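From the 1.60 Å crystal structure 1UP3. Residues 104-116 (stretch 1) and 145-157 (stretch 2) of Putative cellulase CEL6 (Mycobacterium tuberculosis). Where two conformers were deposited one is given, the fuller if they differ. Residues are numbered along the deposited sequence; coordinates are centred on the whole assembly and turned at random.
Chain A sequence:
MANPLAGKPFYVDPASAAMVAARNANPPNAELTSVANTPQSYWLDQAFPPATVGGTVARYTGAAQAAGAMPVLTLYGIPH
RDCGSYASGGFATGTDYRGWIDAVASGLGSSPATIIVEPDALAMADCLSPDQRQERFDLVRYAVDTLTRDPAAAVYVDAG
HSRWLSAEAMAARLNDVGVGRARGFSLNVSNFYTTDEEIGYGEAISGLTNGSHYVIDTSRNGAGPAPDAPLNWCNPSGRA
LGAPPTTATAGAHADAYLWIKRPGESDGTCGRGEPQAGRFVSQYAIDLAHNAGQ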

# COMPACT_ATOMS: atom_id res chain seq x y z
N VAL A 104 2.07 1.15 16.98
CA VAL A 104 2.75 1.59 15.78
C VAL A 104 3.26 3.05 15.94
O VAL A 104 4.41 3.36 15.63
CB VAL A 104 1.87 1.49 14.54
CG1 VAL A 104 2.47 2.19 13.35
CG2 VAL A 104 1.57 0.02 14.18
N ALA A 105 2.41 3.93 16.44
CA ALA A 105 2.80 5.32 16.66
C ALA A 105 3.93 5.45 17.69
O ALA A 105 4.81 6.31 17.55
CB ALA A 105 1.56 6.12 17.07
N SER A 106 3.91 4.62 18.72
CA SER A 106 4.98 4.62 19.71
C SER A 106 6.29 4.25 19.06
O SER A 106 7.34 4.82 19.37
CB SER A 106 4.66 3.63 20.86
OG SER A 106 4.95 2.27 20.54
N GLY A 107 6.26 3.33 18.12
CA GLY A 107 7.47 2.93 17.45
C GLY A 107 7.96 3.93 16.42
O GLY A 107 9.15 4.00 16.16
N LEU A 108 7.05 4.70 15.83
CA LEU A 108 7.45 5.76 14.89
C LEU A 108 8.21 6.88 15.59
O LEU A 108 9.16 7.40 15.03
CB LEU A 108 6.24 6.36 14.18
CG LEU A 108 5.56 5.45 13.13
CD1 LEU A 108 4.26 6.09 12.66
CD2 LEU A 108 6.45 5.15 11.94
N GLY A 109 7.78 7.26 16.78
CA GLY A 109 8.35 8.41 17.49
C GLY A 109 8.28 9.64 16.60
O GLY A 109 7.19 10.03 16.16
N SER A 110 9.44 10.25 16.36
CA SER A 110 9.54 11.40 15.48
C SER A 110 10.31 11.07 14.21
O SER A 110 10.81 11.98 13.54
CB SER A 110 10.20 12.58 16.22
OG SER A 110 9.29 13.15 17.15
N SER A 111 10.38 9.77 13.87
CA SER A 111 11.19 9.32 12.74
C SER A 111 10.48 9.47 11.41
O SER A 111 9.24 9.37 11.33
CB SER A 111 11.63 7.89 12.94
OG SER A 111 12.33 7.78 14.17
N PRO A 112 11.26 9.71 10.33
CA PRO A 112 10.67 9.81 8.99
C PRO A 112 10.06 8.49 8.56
O PRO A 112 10.65 7.42 8.76
CB PRO A 112 11.87 10.12 8.10
CG PRO A 112 12.84 10.69 8.99
CD PRO A 112 12.72 9.96 10.27
N ALA A 113 8.85 8.54 8.01
CA ALA A 113 8.21 7.35 7.46
C ALA A 113 7.10 7.79 6.52
O ALA A 113 6.49 8.86 6.71
CB ALA A 113 7.64 6.42 8.57
N THR A 114 6.83 6.96 5.54
CA THR A 114 5.66 7.07 4.69
C THR A 114 4.72 5.93 5.09
O THR A 114 5.18 4.79 5.21
CB THR A 114 6.10 6.94 3.25
OG1 THR A 114 6.97 8.02 2.90
CG2 THR A 114 4.91 7.00 2.25
N ILE A 115 3.47 6.25 5.41
CA ILE A 115 2.52 5.26 5.92
C ILE A 115 1.33 5.22 4.99
O ILE A 115 0.71 6.24 4.76
CB ILE A 115 2.04 5.58 7.34
CG1 ILE A 115 3.22 5.92 8.27
CG2 ILE A 115 1.21 4.40 7.89
CD1 ILE A 115 4.22 4.82 8.49
N ILE A 116 1.06 4.02 4.47
CA ILE A 116 -0.12 3.74 3.66
C ILE A 116 -1.15 3.08 4.60
O ILE A 116 -0.93 1.98 5.11
CB ILE A 116 0.21 2.82 2.50
CG1 ILE A 116 1.42 3.32 1.68
CG2 ILE A 116 -1.05 2.57 1.66
CD1 ILE A 116 1.19 4.66 1.07
N ASP A 145 -5.49 10.30 13.13
CA ASP A 145 -5.29 11.21 14.27
C ASP A 145 -4.08 10.83 15.10
O ASP A 145 -3.42 11.71 15.67
CB ASP A 145 -6.50 11.20 15.19
CG ASP A 145 -7.72 11.93 14.62
OD1 ASP A 145 -7.62 12.66 13.60
OD2 ASP A 145 -8.81 11.86 15.23
N THR A 146 -3.78 9.54 15.20
CA THR A 146 -2.69 9.05 16.07
C THR A 146 -1.35 9.04 15.36
O THR A 146 -0.33 9.41 15.95
CB THR A 146 -3.05 7.67 16.56
OG1 THR A 146 -4.36 7.74 17.17
CG2 THR A 146 -2.13 7.21 17.68
N LEU A 147 -1.34 8.58 14.13
CA LEU A 147 -0.10 8.47 13.37
C LEU A 147 0.51 9.82 13.02
O LEU A 147 1.75 9.93 12.99
CB LEU A 147 -0.26 7.61 12.12
CG LEU A 147 -0.68 6.16 12.36
CD1 LEU A 147 -1.19 5.56 11.07
CD2 LEU A 147 0.49 5.36 12.96
N THR A 148 -0.32 10.83 12.78
CA THR A 148 0.16 12.16 12.41
C THR A 148 0.77 12.92 13.58
O THR A 148 1.31 14.00 13.37
CB THR A 148 -0.92 13.00 11.71
OG1 THR A 148 -2.11 13.07 12.51
CG2 THR A 148 -1.31 12.37 10.38
N ARG A 149 0.70 12.38 14.78
CA ARG A 149 1.46 12.94 15.89
C ARG A 149 2.96 12.80 15.68
O ARG A 149 3.72 13.53 16.32
CB ARG A 149 1.05 12.31 17.22
CG ARG A 149 -0.40 12.61 17.60
CD ARG A 149 -0.75 14.09 17.70
NE ARG A 149 -1.98 14.32 18.47
CZ ARG A 149 -2.48 15.53 18.77
NH1 ARG A 149 -1.86 16.65 18.39
NH2 ARG A 149 -3.61 15.62 19.47
N ASP A 150 3.41 11.90 14.81
CA ASP A 150 4.80 11.91 14.32
C ASP A 150 4.85 12.97 13.24
O ASP A 150 4.35 12.72 12.14
CB ASP A 150 5.17 10.56 13.72
CG ASP A 150 6.58 10.49 13.16
OD1 ASP A 150 7.31 11.52 13.20
OD2 ASP A 150 7.02 9.44 12.62
N PRO A 151 5.48 14.12 13.48
CA PRO A 151 5.51 15.17 12.46
C PRO A 151 6.19 14.73 11.17
O PRO A 151 5.86 15.29 10.11
CB PRO A 151 6.34 16.28 13.12
CG PRO A 151 7.14 15.61 14.10
CD PRO A 151 6.33 14.47 14.65
N ALA A 152 7.08 13.73 11.25
CA ALA A 152 7.84 13.26 10.12
C ALA A 152 7.19 12.10 9.39
O ALA A 152 7.80 11.53 8.46
CB ALA A 152 9.26 12.86 10.57
N ALA A 153 5.97 11.74 9.77
CA ALA A 153 5.23 10.69 9.06
C ALA A 153 4.38 11.34 7.98
O ALA A 153 3.61 12.23 8.25
CB ALA A 153 4.37 9.92 10.00
N ALA A 154 4.58 10.89 6.75
CA ALA A 154 3.77 11.28 5.61
C ALA A 154 2.71 10.23 5.45
O ALA A 154 3.01 9.10 5.08
CB ALA A 154 4.60 11.40 4.38
N VAL A 155 1.47 10.58 5.78
CA VAL A 155 0.39 9.59 5.94
C VAL A 155 -0.57 9.70 4.76
O VAL A 155 -1.08 10.80 4.47
CB VAL A 155 -0.35 9.78 7.28
CG1 VAL A 155 -1.51 8.75 7.40
CG2 VAL A 155 0.62 9.66 8.45
N TYR A 156 -0.82 8.56 4.12
CA TYR A 156 -1.70 8.49 2.95
C TYR A 156 -2.77 7.45 3.26
O TYR A 156 -2.47 6.28 3.49
CB TYR A 156 -0.94 8.10 1.67
CG TYR A 156 0.12 9.11 1.28
CD1 TYR A 156 1.41 9.00 1.77
CD2 TYR A 156 -0.16 10.20 0.45
CE1 TYR A 156 2.39 9.92 1.47
CE2 TYR A 156 0.84 11.14 0.16
CZ TYR A 156 2.09 11.00 0.68
OH TYR A 156 3.09 11.91 0.37
N VAL A 157 -4.02 7.88 3.30
CA VAL A 157 -5.15 6.97 3.55
C VAL A 157 -5.55 6.28 2.27
O VAL A 157 -5.74 6.91 1.23
CB VAL A 157 -6.37 7.78 4.08
CG1 VAL A 157 -7.53 6.86 4.28
CG2 VAL A 157 -5.96 8.53 5.36

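Two segments that each run from helix through turns into strand, with the strands parallel, can pack by burying apolar side chains against one face of a shared sheet, and this pair from CEL6 is a compact example. At its apolar centre lies L147. Its CB points sideways, but the m,t rotamer brings the branched end across, so that L147 CD2 lies 3.8 Å from V104 CG1 and 3.9 Å from L108 CD1, while L147 CD1 lies 4.1 Å from I115 CG2. A105 lies where the backbones come close, its CA 5.4 Å from L147 CA, and its small CB sits 3.9 Å from T146 CG2.

I115 also joins the strands, its CB 4.5 Å from V155 CG2. On the face carrying T114, A154, I116 and Y156, I116 CD1 reaches within 4.1 Å of Y156 CB. Alternating parallel-sheet hydrogen bonds tie the backbones: A113 N to A152 O (3.2 Å), A154 N to A113 O (2.8 Å), I115 N to A154 O (2.9 Å) and Y156 N to I115 O (2.9 Å).

At the polar edge, G109 leaves the helix with positive phi, which favours glycine, within a type II' turn. Buried D150 reaches toward this turn: its OD1 accepts from A152 N (3.0 Å), bracing its own turn, while D150 OD2 lies just 2.6 Å from S111 O, a separation suggesting a protonated carboxyl.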